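Local coordinates for nuclease-like protein (Chaetomium thermophilum, PDB 6GRB) that probably cleaves four-way Holliday junctions and 5'-flap DNA as the GEN1 member of the XPG nuclease family, here in a fragment holding its nuclease core, at residues 23-26 / 27-31. Sequence-based numbering, arbitrary orientation.
Sequences IDHL and EQHNR
His25 and His29, one helical turn apart, set their imidazoles close together in an oblique pair, the ring centroids 4.2 Å apart and the planes meeting at 33°. His29 ND1 lies over one face of the His25 ring, offset toward its rim and 3.2 Å from His25 NE2, at an angle too poor for a hydrogen bond. His29 CB sits over the face of that ring as well, in a CH-pi contact. With CG anti to the backbone N (chi1 -174°), His25 directs its ring toward the C-terminal end of the helix, where Arg31 O meets it at the edge, in plane. The bond from His25 ND1 to Arg31 O is weak, at 3.4 Å. Arg31 O also receives a CA-H...O contact from Leu26 CA, 159° at the hydrogen, so the neighbouring residues His25 and Leu26 converge on one carbonyl.

The tight side is formed by the buried Ile23 and Leu26, which both pack on Ile447 of helix 445-451; Leu26 CD1 additionally reaches Arg31 N at 3.6 Å. By contrast, Gln28, His29 and Asn30 form the solvent side, and the Gln28 amide leads away from the preceding turn. Glu27, also exposed, crosses Ile23 at a slant, its OE2 3.2 Å from Ile23 CG2.

Backbone bonds to Ile23 O, Asp24 O and His25 O, the last 2.7 Å from His29 N, continue the alpha-helical pattern until Asn30 adopts positive phi. This is a helix C-terminus, closing helix 18-29 ahead of strand 34-37 in the XPG N-terminal region of the PIN-like nuclease fold.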
ATOM      1  N   ILE A  23       5.288   5.364  11.414  1.00 55.83           N
ATOM      2  CA  ILE A  23       5.760   6.198  12.508  1.00 55.92           C
ATOM      3  C   ILE A  23       7.088   6.887  12.162  1.00 56.15           C
ATOM      4  O   ILE A  23       7.332   8.015  12.606  1.00 56.28           O
ATOM      5  CB  ILE A  23       5.854   5.357  13.789  1.00 56.09           C
ATOM      6  CG1 ILE A  23       4.458   4.895  14.218  1.00 56.19           C
ATOM      7  CG2 ILE A  23       6.506   6.134  14.916  1.00 56.28           C
ATOM      8  CD1 ILE A  23       3.537   6.019  14.722  1.00 56.27           C
ATOM      9  N   ASP A  24       7.961   6.231  11.387  1.00 58.73           N
ATOM     10  CA  ASP A  24       9.170   6.891  10.900  1.00 59.16           C
ATOM     11  C   ASP A  24       8.799   8.115  10.080  1.00 59.43           C
ATOM     12  O   ASP A  24       9.341   9.217  10.279  1.00 59.74           O
ATOM     13  CB  ASP A  24       9.998   5.928  10.045  1.00 59.54           C
ATOM     14  CG  ASP A  24      10.877   4.980  10.870  1.00 59.62           C
ATOM     15  OD1 ASP A  24      10.987   5.126  12.123  1.00 59.46           O
ATOM     16  OD2 ASP A  24      11.504   4.087  10.245  1.00 60.02           O
ATOM     17  N   HIS A  25       7.855   7.936   9.161  1.00 56.15           N
ATOM     18  CA  HIS A  25       7.435   9.023   8.288  1.00 56.68           C
ATOM     19  C   HIS A  25       6.771  10.144   9.080  1.00 56.59           C
ATOM     20  O   HIS A  25       7.051  11.332   8.842  1.00 57.18           O
ATOM     21  CB  HIS A  25       6.498   8.487   7.215  1.00 56.80           C
ATOM     22  CG  HIS A  25       6.126   9.504   6.189  1.00 57.69           C
ATOM     23  ND1 HIS A  25       5.145  10.451   6.398  1.00 57.83           N
ATOM     24  CD2 HIS A  25       6.608   9.725   4.945  1.00 58.72           C
ATOM     25  CE1 HIS A  25       5.053  11.219   5.329  1.00 58.90           C
ATOM     26  NE2 HIS A  25       5.919  10.792   4.431  1.00 59.45           N
ATOM     27  N   LEU A  26       5.897   9.780  10.028  1.00 58.50           N
ATOM     28  CA  LEU A  26       5.283  10.771  10.908  1.00 58.59           C
ATOM     29  C   LEU A  26       6.345  11.553  11.684  1.00 58.77           C
ATOM     30  O   LEU A  26       6.211  12.768  11.878  1.00 59.18           O
ATOM     31  CB  LEU A  26       4.300  10.065  11.846  1.00 58.18           C
ATOM     32  CG  LEU A  26       3.615  10.823  12.976  1.00 58.40           C
ATOM     33  CD1 LEU A  26       3.113  12.198  12.496  1.00 59.07           C
ATOM     34  CD2 LEU A  26       2.481   9.973  13.601  1.00 58.27           C
ATOM     35  N   GLU A  27       7.421  10.884  12.110  1.00 62.03           N
ATOM     36  CA  GLU A  27       8.468  11.585  12.851  1.00 62.25           C
ATOM     37  C   GLU A  27       9.317  12.446  11.930  1.00 62.84           C
ATOM     38  O   GLU A  27       9.737  13.542  12.312  1.00 63.17           O
ATOM     39  CB  GLU A  27       9.358  10.593  13.602  1.00 62.05           C
ATOM     40  CG  GLU A  27       8.669   9.918  14.761  1.00 61.75           C
ATOM     41  CD  GLU A  27       9.483   8.789  15.310  1.00 61.77           C
ATOM     42  OE1 GLU A  27      10.708   8.792  15.106  1.00 62.01           O
ATOM     43  OE2 GLU A  27       8.913   7.890  15.963  1.00 61.71           O
ATOM     44  N   GLN A  28       9.572  11.960  10.711  1.00 63.43           N
ATOM     45  CA  GLN A  28      10.433  12.669   9.775  1.00 64.22           C
ATOM     46  C   GLN A  28       9.713  13.850   9.129  1.00 64.79           C
ATOM     47  O   GLN A  28      10.275  14.946   9.054  1.00 65.37           O
ATOM     48  CB  GLN A  28      10.972  11.687   8.732  1.00 65.28           C
ATOM     49  CG  GLN A  28      11.487  12.308   7.447  1.00 66.29           C
ATOM     50  CD  GLN A  28      12.973  12.686   7.475  1.00 66.93           C
ATOM     51  OE1 GLN A  28      13.589  12.817   8.547  1.00 66.66           O
ATOM     52  NE2 GLN A  28      13.554  12.881   6.281  1.00 67.92           N
ATOM     53  N   HIS A  29       8.463  13.676   8.697  1.00 61.17           N
ATOM     54  CA  HIS A  29       7.738  14.715   7.953  1.00 61.95           C
ATOM     55  C   HIS A  29       6.616  15.369   8.747  1.00 61.82           C
ATOM     56  O   HIS A  29       5.831  16.123   8.168  1.00 62.55           O
ATOM     57  CB  HIS A  29       7.157  14.153   6.653  1.00 62.39           C
ATOM     58  CG  HIS A  29       8.187  13.565   5.748  1.00 62.82           C
ATOM     59  ND1 HIS A  29       8.496  12.222   5.750  1.00 62.30           N
ATOM     60  CD2 HIS A  29       9.006  14.140   4.838  1.00 63.84           C
ATOM     61  CE1 HIS A  29       9.449  11.989   4.865  1.00 63.07           C
ATOM     62  NE2 HIS A  29       9.777  13.138   4.299  1.00 64.01           N
ATOM     63  N   ASN A  30       6.508  15.077  10.044  1.00 63.37           N
ATOM     64  CA  ASN A  30       5.529  15.707  10.931  1.00 63.41           C
ATOM     65  C   ASN A  30       4.113  15.674  10.354  1.00 63.80           C
ATOM     66  O   ASN A  30       3.351  16.633  10.450  1.00 64.49           O
ATOM     67  CB  ASN A  30       5.954  17.134  11.291  1.00 63.97           C
ATOM     68  CG  ASN A  30       7.002  17.155  12.409  1.00 63.53           C
ATOM     69  OD1 ASN A  30       8.216  17.140  12.154  1.00 63.57           O
ATOM     70  ND2 ASN A  30       6.534  17.161  13.660  1.00 63.24           N
ATOM     71  N   ARG A  31       3.739  14.547   9.786  1.00 56.91           N
ATOM     72  CA  ARG A  31       2.377  14.340   9.319  1.00 57.27           C
ATOM     73  C   ARG A  31       2.260  12.882   8.905  1.00 56.54           C
ATOM     74  O   ARG A  31       3.270  12.252   8.569  1.00 56.15           O
ATOM     75  CB  ARG A  31       2.014  15.283   8.150  1.00 58.52           C
ATOM     76  CG  ARG A  31       2.529  14.808   6.847  1.00 58.74           C
ATOM     77  CD  ARG A  31       2.059  15.625   5.686  1.00 60.10           C
ATOM     78  NE  ARG A  31       2.895  15.236   4.568  1.00 60.37           N
ATOM     79  CZ  ARG A  31       2.919  15.821   3.375  1.00 61.55           C
ATOM     80  NH1 ARG A  31       3.748  15.341   2.453  1.00 61.81           N
ATOM     81  NH2 ARG A  31       2.130  16.864   3.094  1.00 62.54           N
TER